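Local coordinates for probable glutamine-binding lipoprotein GlnH (GLNBP) (Mycobacterium tuberculosis, PDB 6H20) that binds amino acids such as asparagine as a solute-binding protein, and probably senses aspartate for the kinase signalling that controls glutamate metabolism, at residues A45-R50 with D88-P93; L53-D58 with V96-L101; A29-F34 with L246-N251; L131-T136 with I239-T244; T75-D80 with R268-V273. All coordinates share one frame; numbering follows the deposited sequence.

Overall arrangement
Five contacts hold together one part of this periplasmic-binding-protein fold, and all five touch in a chain, in the order 4, 3, 1, 2, 5. Interaction 2, the parallel strand pair 53-57 and 96-100, adjoins interaction 1 where Leu53 packs on Ile89 and Phe90, and interaction 5 where Leu57 and Tyr98 meet Val79; interactions 1 and 5 share helix 77-90, their centres about 23 Å apart. Phe249 joins interaction 1 to interaction 3, whose centre lies only about 9 Å from that of interaction 4, the two being linked by Ser30 and Asn251. From ligand to side chain, bound asparagine is about 8 Å from Asp58 in interaction 2 and about 10 Å from Val132 in interaction 4.

Interaction 1. Residues A45-R50 with D88-P93; sequences ADIRAR and DIFGVP
Ile47 and Ile89 adopt the same first torsion, chi1 -68° and -61°, with CG2 anti to the backbone N and CG1 beside it, while Phe90 sets CG anti to its own carbonyl carbon. These choices bring Ile47 CG2 against Ile89 CD1 at 3.8 Å, the two side chains crossing at about a right angle. Ile47 CG2 also lies 4.1 Å from Phe90 CZ. The ring thus reaches the backbone of helix 45-50: its CZ is 3.8 Å from the carbonyl oxygen of Ile47, which sits at the ring edge near its plane, and CE1 approaches Arg48 CA obliquely. Helix 77-90 ends here, and Gly91, the first residue to leave helical geometry, does so with positive phi (97°), at which a side chain would be jammed against the preceding carbonyl oxygen. The contact therefore sets a short helix against the C-terminal end of the helix that connects the parallel strands 53-57 and 96-100. Arg48, bent at chi3, runs past Phe90 in the opposite direction. Its NH1 donates to a water at 2.7 Å, and that water donates to Ile89 O at 2.8 Å, so the last turn of helix 77-90 is bridged to the guanidinium by solvent; NH1 is also hydrogen-bonded to Asp41 O. On helix 244-259, Leu246 touches Ile47 and Phe249 touches Ile89.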
# COMPACT_ATOMS: atom_id res chain seq x y z
N ALA A 45 8.15 17.11 -17.73
CA ALA A 45 7.73 18.39 -18.28
C ALA A 45 6.23 18.45 -18.49
O ALA A 45 5.61 19.51 -18.34
CB ALA A 45 8.47 18.67 -19.59
N ASP A 46 5.62 17.31 -18.85
CA ASP A 46 4.18 17.29 -19.06
C ASP A 46 3.43 17.48 -17.75
O ASP A 46 2.41 18.17 -17.70
CB ASP A 46 3.77 15.99 -19.74
CG ASP A 46 4.22 15.93 -21.19
OD1 ASP A 46 4.57 16.99 -21.76
OD2 ASP A 46 4.23 14.81 -21.76
N ILE A 47 3.92 16.86 -16.67
CA ILE A 47 3.32 17.05 -15.36
C ILE A 47 3.45 18.51 -14.94
O ILE A 47 2.48 19.14 -14.50
CB ILE A 47 3.96 16.11 -14.33
CG1 ILE A 47 3.59 14.65 -14.64
CG2 ILE A 47 3.55 16.49 -12.92
CD1 ILE A 47 4.44 13.63 -13.89
N ARG A 48 4.65 19.06 -15.10
CA ARG A 48 4.89 20.45 -14.72
C ARG A 48 3.96 21.39 -15.48
O ARG A 48 3.41 22.34 -14.90
CB ARG A 48 6.35 20.80 -14.99
CG ARG A 48 6.93 21.82 -14.04
CD ARG A 48 8.44 21.92 -14.20
NE ARG A 48 8.83 21.99 -15.61
CZ ARG A 48 9.58 21.08 -16.23
NH1 ARG A 48 10.03 20.01 -15.57
NH2 ARG A 48 9.89 21.23 -17.52
N ALA A 49 3.74 21.13 -16.78
CA ALA A 49 2.86 21.97 -17.57
C ALA A 49 1.41 21.84 -17.13
O ALA A 49 0.62 22.78 -17.29
CB ALA A 49 2.99 21.64 -19.05
N ARG A 50 1.02 20.68 -16.60
CA ARG A 50 -0.33 20.52 -16.08
C ARG A 50 -0.52 21.21 -14.74
O ARG A 50 -1.66 21.34 -14.28
CB ARG A 50 -0.72 19.04 -15.97
CG ARG A 50 -1.04 18.38 -17.30
CD ARG A 50 -1.70 17.02 -17.11
NE ARG A 50 -0.74 16.01 -16.66
CZ ARG A 50 0.04 15.30 -17.47
NH1 ARG A 50 -0.02 15.48 -18.78
NH2 ARG A 50 0.88 14.40 -16.97
N ASP A 88 10.07 17.53 -5.85
CA ASP A 88 11.12 17.42 -6.86
C ASP A 88 10.67 18.00 -8.20
O ASP A 88 11.50 18.53 -8.95
CB ASP A 88 11.54 15.96 -7.04
CG ASP A 88 12.48 15.48 -5.94
OD1 ASP A 88 12.72 16.22 -4.98
OD2 ASP A 88 12.98 14.34 -6.08
N ILE A 89 9.37 17.93 -8.52
CA ILE A 89 8.89 18.46 -9.79
C ILE A 89 8.75 19.97 -9.73
O ILE A 89 9.20 20.69 -10.63
CB ILE A 89 7.57 17.79 -10.21
CG1 ILE A 89 7.75 16.28 -10.38
CG2 ILE A 89 7.02 18.43 -11.50
CD1 ILE A 89 6.45 15.51 -10.62
N PHE A 90 8.12 20.47 -8.67
CA PHE A 90 7.67 21.85 -8.61
C PHE A 90 8.47 22.74 -7.67
O PHE A 90 8.32 23.96 -7.73
CB PHE A 90 6.20 21.89 -8.17
CG PHE A 90 5.26 21.28 -9.16
CD1 PHE A 90 4.87 21.99 -10.29
CD2 PHE A 90 4.79 20.00 -8.99
CE1 PHE A 90 4.01 21.44 -11.21
CE2 PHE A 90 3.92 19.44 -9.92
CZ PHE A 90 3.54 20.16 -11.04
N GLY A 91 9.30 22.17 -6.80
CA GLY A 91 10.04 22.92 -5.82
C GLY A 91 9.41 22.95 -4.45
O GLY A 91 10.12 23.14 -3.46
N VAL A 92 8.09 22.78 -4.38
CA VAL A 92 7.37 22.64 -3.11
C VAL A 92 6.36 21.51 -3.24
O VAL A 92 5.90 21.19 -4.35
CB VAL A 92 6.64 23.94 -2.72
CG1 VAL A 92 7.63 25.08 -2.55
CG2 VAL A 92 5.59 24.30 -3.75
N PRO A 93 6.00 20.88 -2.12
CA PRO A 93 5.14 19.69 -2.20
C PRO A 93 3.65 19.94 -2.43
O PRO A 93 2.92 18.96 -2.63
CB PRO A 93 5.38 18.99 -0.84
CG PRO A 93 5.86 20.06 0.07
CD PRO A 93 6.60 21.05 -0.78
O HOH W 1 10.64 19.95 -12.89

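Interaction 2. Residues L53-D58 with V96-L101; sequences LIVGLD and VEYRIL
Five backbone hydrogen bonds join two parallel strands, each partner residue facing its counterpart from Leu53 with Val96 to Leu57 with Ile100. Val55 N gives the bond most nearly along a C=O axis, to Glu97 O at 2.8 Å. By contrast, Arg99 N meets Val55 O, 2.9 Å away, from above the carbonyl plane. CA-H...O contacts lie between these bonds, as from Ile54 CA to Glu97 O at 3.2 Å.

Apolar contacts occupy the face carrying Val55, Leu57, Val96 and Tyr98. Val55 CG2 meets Val96 CG1 at 3.6 Å, and Leu57, its CG in the crowded position (chi1 45°), sets CD1 obliquely against Tyr98 CD1 at 3.6 Å. On the other face Leu101 CD1 lies 3.7 Å from Gly56 CA, where a side chain would clash.

Glu97 pairs with Arg52; buried Asp58 accepts from Gly60 N (OD1) and salt-bridges Lys120 of the asparagine pocket (OD2). Helix 77-90 covers the Val55 face as the right-handed beta-alpha-beta crossover between these strands, and strand 117-118 flanks strand 53-57.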
# COMPACT_ATOMS: atom_id res chain seq x y z
N LEU A 53 0.83 17.44 -9.78
CA LEU A 53 0.96 15.99 -9.84
C LEU A 53 -0.36 15.36 -9.41
O LEU A 53 -0.91 15.72 -8.37
CB LEU A 53 2.07 15.55 -8.88
CG LEU A 53 2.37 14.05 -8.75
CD1 LEU A 53 3.03 13.56 -10.04
CD2 LEU A 53 3.27 13.77 -7.54
N ILE A 54 -0.88 14.44 -10.23
CA ILE A 54 -2.15 13.77 -9.93
C ILE A 54 -1.83 12.41 -9.34
O ILE A 54 -1.19 11.57 -9.99
CB ILE A 54 -3.04 13.66 -11.18
CG1 ILE A 54 -3.30 15.05 -11.75
CG2 ILE A 54 -4.34 12.93 -10.84
CD1 ILE A 54 -3.95 15.05 -13.13
N VAL A 55 -2.27 12.20 -8.10
CA VAL A 55 -1.86 11.07 -7.27
C VAL A 55 -3.08 10.22 -6.95
O VAL A 55 -4.07 10.73 -6.42
CB VAL A 55 -1.22 11.57 -5.96
CG1 VAL A 55 -0.82 10.40 -5.06
CG2 VAL A 55 -0.02 12.47 -6.25
N GLY A 56 -2.98 8.92 -7.22
CA GLY A 56 -4.04 7.99 -6.88
C GLY A 56 -3.83 7.41 -5.50
O GLY A 56 -2.75 6.90 -5.18
N LEU A 57 -4.87 7.50 -4.67
CA LEU A 57 -4.86 6.96 -3.31
C LEU A 57 -6.30 7.00 -2.81
O LEU A 57 -7.23 7.22 -3.59
CB LEU A 57 -3.87 7.70 -2.40
CG LEU A 57 -3.80 9.23 -2.42
CD1 LEU A 57 -5.10 9.89 -1.94
CD2 LEU A 57 -2.60 9.69 -1.58
N ASP A 58 -6.51 6.80 -1.51
CA ASP A 58 -7.87 6.86 -0.98
C ASP A 58 -7.84 7.52 0.40
O ASP A 58 -6.83 8.08 0.82
CB ASP A 58 -8.54 5.48 -0.96
CG ASP A 58 -8.02 4.58 0.17
OD1 ASP A 58 -7.15 4.97 0.96
OD2 ASP A 58 -8.52 3.44 0.25
N VAL A 96 -0.38 19.11 -5.73
CA VAL A 96 -0.89 17.75 -5.85
C VAL A 96 -2.41 17.79 -5.92
O VAL A 96 -3.06 18.53 -5.16
CB VAL A 96 -0.45 16.88 -4.65
CG1 VAL A 96 -1.11 15.53 -4.70
CG2 VAL A 96 1.06 16.72 -4.62
N GLU A 97 -2.98 17.00 -6.83
CA GLU A 97 -4.41 16.71 -6.87
C GLU A 97 -4.58 15.21 -6.72
O GLU A 97 -3.82 14.42 -7.29
CB GLU A 97 -5.00 17.19 -8.20
CG GLU A 97 -6.45 16.76 -8.44
CD GLU A 97 -6.99 17.24 -9.78
OE1 GLU A 97 -6.18 17.55 -10.67
OE2 GLU A 97 -8.23 17.32 -9.95
N TYR A 98 -5.57 14.80 -5.92
CA TYR A 98 -5.80 13.38 -5.64
C TYR A 98 -6.93 12.85 -6.50
O TYR A 98 -7.91 13.56 -6.77
CB TYR A 98 -6.11 13.15 -4.15
CG TYR A 98 -5.02 13.69 -3.27
CD1 TYR A 98 -3.79 13.04 -3.20
CD2 TYR A 98 -5.18 14.88 -2.58
CE1 TYR A 98 -2.76 13.54 -2.43
CE2 TYR A 98 -4.16 15.39 -1.80
CZ TYR A 98 -2.94 14.71 -1.73
OH TYR A 98 -1.91 15.20 -0.98
N ARG A 99 -6.77 11.63 -6.99
CA ARG A 99 -7.87 10.86 -7.56
C ARG A 99 -8.16 9.73 -6.59
O ARG A 99 -7.28 8.90 -6.32
CB ARG A 99 -7.56 10.29 -8.94
CG ARG A 99 -8.81 9.63 -9.56
CD ARG A 99 -8.58 8.99 -10.93
NE ARG A 99 -8.22 9.96 -11.96
CZ ARG A 99 -9.07 10.50 -12.83
NH1 ARG A 99 -10.36 10.17 -12.80
NH2 ARG A 99 -8.61 11.37 -13.72
N ILE A 100 -9.37 9.69 -6.05
CA ILE A 100 -9.72 8.68 -5.06
C ILE A 100 -9.96 7.35 -5.76
O ILE A 100 -10.83 7.25 -6.64
CB ILE A 100 -10.94 9.11 -4.24
CG1 ILE A 100 -10.70 10.49 -3.61
CG2 ILE A 100 -11.29 8.06 -3.19
CD1 ILE A 100 -9.56 10.56 -2.64
N LEU A 101 -9.19 6.33 -5.38
CA LEU A 101 -9.21 5.03 -6.02
C LEU A 101 -9.24 3.96 -4.94
O LEU A 101 -8.56 4.10 -3.92
CB LEU A 101 -7.89 4.81 -6.81
CG LEU A 101 -7.50 5.69 -7.98
CD1 LEU A 101 -6.10 5.35 -8.42
CD2 LEU A 101 -8.47 5.51 -9.13

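Interaction 3. Residues A29-F34 with L246-N251; sequences ASLRPF and LVRFVN
This is a loop-on-helix contact rich in side-chain-to-backbone hydrogen bonds, in which residues 29-34 of the N-terminal region lie across the first half of helix 244-259. Asn251 and Arg248, one turn apart on the helix, do most of the gripping. Asn251 ND2 donates twice, to Ser30 OG at 2.9 Å and to Leu31 O at 2.8 Å, and both acceptors lie in its amide plane. Leu31 O is met on a lone pair. Because Asn251 OD1 accepts from Thr136 N, the amide is held at both ends and its rotation is fixed. Ser30 OG, anti to its backbone N, also pairs with Phe134 O and lies close to Val247 CG1.

Arg248 extends from CG to NE and lays its chain over the loop. Arg248 NH1 reaches a lone pair of Arg32 O at 2.8 Å, the oxygen sitting at the guanidinium edge in its plane, while Leu31 CB covers one guanidinium face. Nearer the helix, Arg248 CB rests over a face of the Phe34 ring, 4.0 Å from its centroid, a CH-pi contact. Pro33 CG packs against Asn251 CB at 4.0 Å. Asp287, the C-terminal residue, forms salt bridges with Arg248 and Arg32, which would offset these two like charges. An N-terminal segment, paired at strand 29-30 with C-terminal strand 284-285, is thereby fastened onto helix 244-259 of the solute-binding fold.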
# COMPACT_ATOMS: atom_id res chain seq x y z
N ALA A 29 13.32 -4.91 -8.45
CA ALA A 29 14.34 -4.17 -9.17
C ALA A 29 13.69 -3.19 -10.14
O ALA A 29 12.76 -3.55 -10.88
CB ALA A 29 15.24 -5.13 -9.94
N SER A 30 14.18 -1.95 -10.15
CA SER A 30 13.56 -0.89 -10.94
C SER A 30 14.62 -0.14 -11.75
O SER A 30 15.76 -0.62 -11.85
CB SER A 30 12.77 0.05 -10.01
OG SER A 30 12.03 1.04 -10.71
N LEU A 31 14.29 1.02 -12.31
CA LEU A 31 15.17 1.70 -13.26
C LEU A 31 16.03 2.75 -12.58
O LEU A 31 15.54 3.55 -11.77
CB LEU A 31 14.34 2.36 -14.35
CG LEU A 31 13.58 1.39 -15.26
CD1 LEU A 31 12.73 2.17 -16.25
CD2 LEU A 31 14.56 0.47 -15.98
N ARG A 32 17.30 2.80 -12.95
CA ARG A 32 18.23 3.73 -12.34
C ARG A 32 17.77 5.17 -12.60
O ARG A 32 17.27 5.48 -13.68
CB ARG A 32 19.60 3.50 -12.97
CG ARG A 32 20.73 4.23 -12.32
CD ARG A 32 22.06 3.71 -12.90
NE ARG A 32 22.29 2.32 -12.53
CZ ARG A 32 22.81 1.94 -11.36
NH1 ARG A 32 23.17 2.85 -10.46
NH2 ARG A 32 22.99 0.66 -11.10
N PRO A 33 17.92 6.06 -11.62
CA PRO A 33 17.56 7.47 -11.85
C PRO A 33 18.43 8.11 -12.92
O PRO A 33 19.50 7.62 -13.27
CB PRO A 33 17.81 8.12 -10.49
CG PRO A 33 17.80 6.96 -9.51
CD PRO A 33 18.36 5.81 -10.24
N PHE A 34 17.95 9.26 -13.42
CA PHE A 34 18.74 10.02 -14.38
C PHE A 34 19.98 10.60 -13.71
O PHE A 34 19.97 10.97 -12.53
CB PHE A 34 17.91 11.19 -14.91
CG PHE A 34 16.75 10.76 -15.76
CD1 PHE A 34 16.95 10.29 -17.05
CD2 PHE A 34 15.46 10.86 -15.28
CE1 PHE A 34 15.88 9.91 -17.84
CE2 PHE A 34 14.37 10.47 -16.07
CZ PHE A 34 14.60 10.00 -17.35
N LEU A 246 9.26 8.57 -15.88
CA LEU A 246 8.72 8.86 -14.55
C LEU A 246 9.21 7.86 -13.52
O LEU A 246 9.40 8.23 -12.35
CB LEU A 246 7.20 8.87 -14.63
CG LEU A 246 6.45 9.32 -13.38
CD1 LEU A 246 6.98 10.63 -12.84
CD2 LEU A 246 4.95 9.44 -13.70
N VAL A 247 9.43 6.60 -13.91
CA VAL A 247 10.04 5.64 -12.99
C VAL A 247 11.40 6.13 -12.53
O VAL A 247 11.71 6.16 -11.33
CB VAL A 247 10.14 4.25 -13.65
CG1 VAL A 247 10.86 3.28 -12.70
CG2 VAL A 247 8.76 3.74 -14.03
N ARG A 248 12.26 6.51 -13.49
CA ARG A 248 13.58 7.02 -13.13
C ARG A 248 13.48 8.27 -12.26
O ARG A 248 14.23 8.42 -11.30
CB ARG A 248 14.43 7.29 -14.37
CG ARG A 248 14.63 6.07 -15.23
CD ARG A 248 15.59 6.39 -16.38
NE ARG A 248 15.68 5.30 -17.35
CZ ARG A 248 16.47 4.24 -17.21
NH1 ARG A 248 17.24 4.12 -16.14
NH2 ARG A 248 16.49 3.30 -18.15
N PHE A 249 12.55 9.17 -12.59
CA PHE A 249 12.38 10.39 -11.81
C PHE A 249 12.01 10.06 -10.36
O PHE A 249 12.64 10.56 -9.42
CB PHE A 249 11.32 11.31 -12.44
CG PHE A 249 11.25 12.66 -11.79
CD1 PHE A 249 10.53 12.84 -10.60
CD2 PHE A 249 11.94 13.74 -12.33
CE1 PHE A 249 10.49 14.08 -9.98
CE2 PHE A 249 11.91 14.97 -11.72
CZ PHE A 249 11.19 15.15 -10.54
N VAL A 250 10.98 9.23 -10.17
CA VAL A 250 10.56 8.87 -8.82
C VAL A 250 11.68 8.16 -8.08
O VAL A 250 11.89 8.37 -6.88
CB VAL A 250 9.27 8.03 -8.86
CG1 VAL A 250 8.92 7.51 -7.48
CG2 VAL A 250 8.11 8.87 -9.42
N ASN A 251 12.44 7.32 -8.78
CA ASN A 251 13.54 6.66 -8.09
C ASN A 251 14.59 7.67 -7.64
O ASN A 251 15.24 7.46 -6.61
CB ASN A 251 14.13 5.55 -8.97
CG ASN A 251 13.20 4.36 -9.05
OD1 ASN A 251 12.31 4.21 -8.21
ND2 ASN A 251 13.41 3.49 -10.03

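Interaction 4. Residues L131-T136 with I239-T244; sequences LVNFST and INLDNT
Asn133 carries this contact, starting from CB, which lies 3.7 Å from Ile239 O and close to Asn240 O. Its first torsion, chi1 -133°, departs from the usual staggered positions and swings CG across toward the turn after strand 232-240. At the tip the amide divides its work. Asn133 ND2 donates to Leu241 O at 3.2 Å; the oxygen lies near the amide plane, although the donor stands above the carbonyl plane of Leu241. Asn133 OD1 turns back to accept from Phe134 N at 3.0 Å, on a lone pair, and takes a second bond from Arg129, so both ends of the group are held.

The backbone of the same residue makes the antiparallel hydrogen-bonded pair with Ile239. Asn133 N meets Ile239 O at 2.8 Å in the carbonyl plane, whereas Ile239 N approaches Asn133 O, 2.9 Å away, from 45° above that plane. Beyond this pair a water bridges the chains, donating to Leu131 O and accepting from Leu241 N at 2.8 Å. Leu241 CB lies 3.6 Å from Leu131 O, and with CG anti to the backbone N the side chain of Leu241 brings CD1 beside Val132 O.

Residues 240-243 form a type I beta turn, reinforced by an Asx turn in which Asn240 OD1 accepts from Asp242 N. Asn243 then N-caps helix 244-259, so the contact joins a sheet edge to a strand-turn-helix junction of the solute-binding fold.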
# COMPACT_ATOMS: atom_id res chain seq x y z
N LEU A 131 1.54 -5.40 -15.99
CA LEU A 131 0.54 -4.39 -16.32
C LEU A 131 0.95 -2.96 -16.02
O LEU A 131 0.50 -2.05 -16.72
CB LEU A 131 -0.77 -4.69 -15.57
CG LEU A 131 -1.32 -6.10 -15.74
CD1 LEU A 131 -2.51 -6.31 -14.83
CD2 LEU A 131 -1.69 -6.32 -17.20
N VAL A 132 1.77 -2.72 -14.99
CA VAL A 132 2.20 -1.38 -14.63
C VAL A 132 3.68 -1.41 -14.27
O VAL A 132 4.26 -2.47 -14.05
CB VAL A 132 1.39 -0.80 -13.44
CG1 VAL A 132 -0.10 -0.78 -13.77
CG2 VAL A 132 1.65 -1.61 -12.17
N ASN A 133 4.27 -0.23 -14.18
CA ASN A 133 5.63 -0.10 -13.69
C ASN A 133 5.63 0.30 -12.22
O ASN A 133 4.62 0.71 -11.66
CB ASN A 133 6.41 0.92 -14.52
CG ASN A 133 7.75 0.40 -14.93
OD1 ASN A 133 8.49 -0.09 -14.08
ND2 ASN A 133 8.06 0.45 -16.21
N PHE A 134 6.80 0.18 -11.59
CA PHE A 134 6.95 0.55 -10.19
C PHE A 134 8.31 1.20 -9.97
O PHE A 134 9.30 0.84 -10.61
CB PHE A 134 6.91 -0.66 -9.25
CG PHE A 134 5.56 -1.32 -9.14
CD1 PHE A 134 4.58 -0.80 -8.29
CD2 PHE A 134 5.29 -2.47 -9.85
CE1 PHE A 134 3.34 -1.42 -8.18
CE2 PHE A 134 4.05 -3.10 -9.75
CZ PHE A 134 3.07 -2.58 -8.90
N SER A 135 8.34 2.13 -9.02
CA SER A 135 9.58 2.63 -8.44
C SER A 135 10.26 1.53 -7.62
O SER A 135 9.72 0.43 -7.43
CB SER A 135 9.29 3.77 -7.47
OG SER A 135 8.62 3.29 -6.30
N THR A 136 11.46 1.85 -7.13
CA THR A 136 12.08 1.03 -6.11
C THR A 136 11.22 1.03 -4.84
O THR A 136 10.28 1.80 -4.67
CB THR A 136 13.47 1.56 -5.77
OG1 THR A 136 13.38 2.94 -5.38
CG2 THR A 136 14.42 1.42 -6.97
N ILE A 239 3.25 3.30 -11.56
CA ILE A 239 3.44 4.20 -12.69
C ILE A 239 2.96 3.47 -13.94
O ILE A 239 3.03 2.24 -14.03
CB ILE A 239 4.94 4.60 -12.80
CG1 ILE A 239 5.32 5.47 -11.59
CG2 ILE A 239 5.24 5.33 -14.12
CD1 ILE A 239 6.81 5.58 -11.34
N ASN A 240 2.46 4.23 -14.92
CA ASN A 240 2.05 3.62 -16.18
C ASN A 240 3.21 2.84 -16.79
O ASN A 240 4.37 3.28 -16.76
CB ASN A 240 1.55 4.69 -17.15
CG ASN A 240 1.24 4.12 -18.52
OD1 ASN A 240 2.14 3.96 -19.35
ND2 ASN A 240 -0.03 3.81 -18.76
N LEU A 241 2.89 1.66 -17.32
CA LEU A 241 3.90 0.71 -17.78
C LEU A 241 4.92 1.35 -18.71
O LEU A 241 6.11 1.02 -18.66
CB LEU A 241 3.23 -0.46 -18.49
CG LEU A 241 4.13 -1.59 -18.99
CD1 LEU A 241 4.89 -2.21 -17.82
CD2 LEU A 241 3.29 -2.64 -19.70
N ASP A 242 4.48 2.27 -19.56
CA ASP A 242 5.35 2.82 -20.59
C ASP A 242 6.07 4.09 -20.17
O ASP A 242 6.96 4.54 -20.90
CB ASP A 242 4.55 3.08 -21.86
CG ASP A 242 4.01 1.81 -22.47
OD1 ASP A 242 4.74 0.79 -22.46
OD2 ASP A 242 2.85 1.82 -22.93
N ASN A 243 5.73 4.69 -19.03
CA ASN A 243 6.40 5.93 -18.64
C ASN A 243 7.65 5.61 -17.82
O ASN A 243 7.71 5.84 -16.61
CB ASN A 243 5.45 6.88 -17.91
CG ASN A 243 6.02 8.30 -17.82
OD1 ASN A 243 7.21 8.52 -18.04
ND2 ASN A 243 5.16 9.25 -17.48
N THR A 244 8.66 5.09 -18.52
CA THR A 244 9.93 4.76 -17.87
C THR A 244 10.64 6.00 -17.35
O THR A 244 11.35 5.91 -16.34
CB THR A 244 10.84 3.96 -18.80
OG1 THR A 244 11.07 4.70 -20.00
CG2 THR A 244 10.23 2.60 -19.11
O HOH W 2 0.20 0.76 -17.30

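Interaction 5. Residues T75-D80 with R268-V273; sequences TGFDVD and RKWLTV
Trp270 turns its CG anti to its carbonyl carbon, and with chi2 at 113° the indole lies flat over the start of helix 77-90. Gly76 CA sits over one face, 3.5 Å from the centroid of the six-membered ring, a CH-pi contact, with Phe77 N over the same face. Gly76 occupies the N-cap position with positive phi, where a side chain would be jammed against the preceding carbonyl oxygen; the indole can therefore approach the bare backbone closely. Lys269 CG lies over the opposite face, and Thr75 OG1, anti to its backbone N, stands at the edge 3.3 Å from Trp270 CZ2.

Phe77 has CG anti to its backbone N (chi1 -173°), which turns the ring toward Leu271. Leu271 CD1 rests over a face of that ring, 4.2 Å from the centroid, while Trp270 CD1 meets its edge.

Asp80, CG beside the backbone N, brings OD2 into the indole plane. Trp270 NE1 donates to Asp80 OD2 along an almost straight line, at 2.8 Å and 174°. Lys269, fully extended, comes tip to tip with the carboxylate and puts Lys269 NZ 2.8 Å from the same Asp80 OD2. Both donors approach from above the carboxylate plane. Two donors on one oxygen, one of them cationic, would be expected to stabilise the ionised aspartate and to fix the indole's rotation.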
# COMPACT_ATOMS: atom_id res chain seq x y z
N THR A 75 -3.97 13.14 4.46
CA THR A 75 -2.64 13.08 5.04
C THR A 75 -2.27 11.62 5.26
O THR A 75 -3.07 10.71 5.03
CB THR A 75 -2.57 13.92 6.32
OG1 THR A 75 -1.20 14.09 6.72
CG2 THR A 75 -3.37 13.28 7.45
N GLY A 76 -1.04 11.41 5.71
CA GLY A 76 -0.52 10.07 5.93
C GLY A 76 0.84 9.89 5.28
O GLY A 76 1.33 10.74 4.53
N PHE A 77 1.44 8.73 5.57
CA PHE A 77 2.77 8.40 5.04
C PHE A 77 2.78 8.41 3.51
O PHE A 77 3.71 8.95 2.90
CB PHE A 77 3.19 7.02 5.57
CG PHE A 77 4.61 6.63 5.23
CD1 PHE A 77 4.88 5.89 4.10
CD2 PHE A 77 5.66 6.97 6.08
CE1 PHE A 77 6.17 5.51 3.79
CE2 PHE A 77 6.97 6.60 5.77
CZ PHE A 77 7.20 5.86 4.61
N ASP A 78 1.77 7.79 2.87
CA ASP A 78 1.73 7.75 1.41
C ASP A 78 1.51 9.14 0.82
O ASP A 78 2.11 9.48 -0.21
CB ASP A 78 0.64 6.80 0.93
CG ASP A 78 1.08 5.34 0.91
OD1 ASP A 78 2.30 5.06 0.90
OD2 ASP A 78 0.18 4.48 0.84
N VAL A 79 0.65 9.95 1.44
CA VAL A 79 0.47 11.33 1.01
C VAL A 79 1.80 12.08 1.04
O VAL A 79 2.14 12.82 0.10
CB VAL A 79 -0.58 12.02 1.90
CG1 VAL A 79 -0.70 13.48 1.54
CG2 VAL A 79 -1.91 11.30 1.76
N ASP A 80 2.57 11.88 2.11
CA ASP A 80 3.84 12.58 2.26
C ASP A 80 4.87 12.09 1.25
O ASP A 80 5.64 12.91 0.72
CB ASP A 80 4.33 12.48 3.70
CG ASP A 80 3.54 13.36 4.65
OD1 ASP A 80 2.79 14.26 4.19
OD2 ASP A 80 3.66 13.15 5.88
N ARG A 268 9.13 8.33 11.45
CA ARG A 268 8.89 8.75 12.83
C ARG A 268 7.57 9.50 12.95
O ARG A 268 6.90 9.43 13.99
CB ARG A 268 10.07 9.57 13.33
CG ARG A 268 11.36 8.76 13.46
CD ARG A 268 12.49 9.54 14.16
NE ARG A 268 12.60 10.91 13.68
CZ ARG A 268 12.09 11.96 14.32
NH1 ARG A 268 11.43 11.79 15.46
NH2 ARG A 268 12.23 13.18 13.81
N LYS A 269 7.15 10.21 11.90
CA LYS A 269 5.90 10.95 11.95
C LYS A 269 4.70 10.02 11.99
O LYS A 269 3.72 10.29 12.70
CB LYS A 269 5.83 11.88 10.73
CG LYS A 269 4.58 12.72 10.59
CD LYS A 269 4.75 13.67 9.40
CE LYS A 269 3.49 14.45 9.08
NZ LYS A 269 3.65 15.15 7.77
N TRP A 270 4.76 8.90 11.28
CA TRP A 270 3.58 8.08 11.02
C TRP A 270 3.61 6.68 11.62
O TRP A 270 2.54 6.15 11.93
CB TRP A 270 3.36 7.95 9.50
CG TRP A 270 2.95 9.25 8.88
CD1 TRP A 270 3.68 10.01 7.98
CD2 TRP A 270 1.75 9.98 9.14
NE1 TRP A 270 2.98 11.15 7.66
CE2 TRP A 270 1.80 11.16 8.36
CE3 TRP A 270 0.63 9.74 9.94
CZ2 TRP A 270 0.77 12.10 8.37
CZ3 TRP A 270 -0.39 10.68 9.96
CH2 TRP A 270 -0.32 11.84 9.17
N LEU A 271 4.78 6.06 11.78
CA LEU A 271 4.85 4.61 11.93
C LEU A 271 5.53 4.14 13.20
O LEU A 271 5.86 2.95 13.30
CB LEU A 271 5.54 3.99 10.70
CG LEU A 271 4.85 4.29 9.36
CD1 LEU A 271 5.57 3.57 8.21
CD2 LEU A 271 3.37 3.94 9.39
N THR A 272 5.76 5.02 14.17
CA THR A 272 6.48 4.60 15.38
C THR A 272 5.73 3.52 16.15
O THR A 272 6.36 2.81 16.95
CB THR A 272 6.79 5.79 16.29
OG1 THR A 272 5.58 6.49 16.62
CG2 THR A 272 7.76 6.74 15.61
N VAL A 273 4.42 3.36 15.92
CA VAL A 273 3.67 2.26 16.54
C VAL A 273 4.30 0.90 16.24
O VAL A 273 4.15 -0.04 17.02
CB VAL A 273 2.19 2.34 16.10
CG1 VAL A 273 2.06 2.15 14.60
CG2 VAL A 273 1.36 1.32 16.85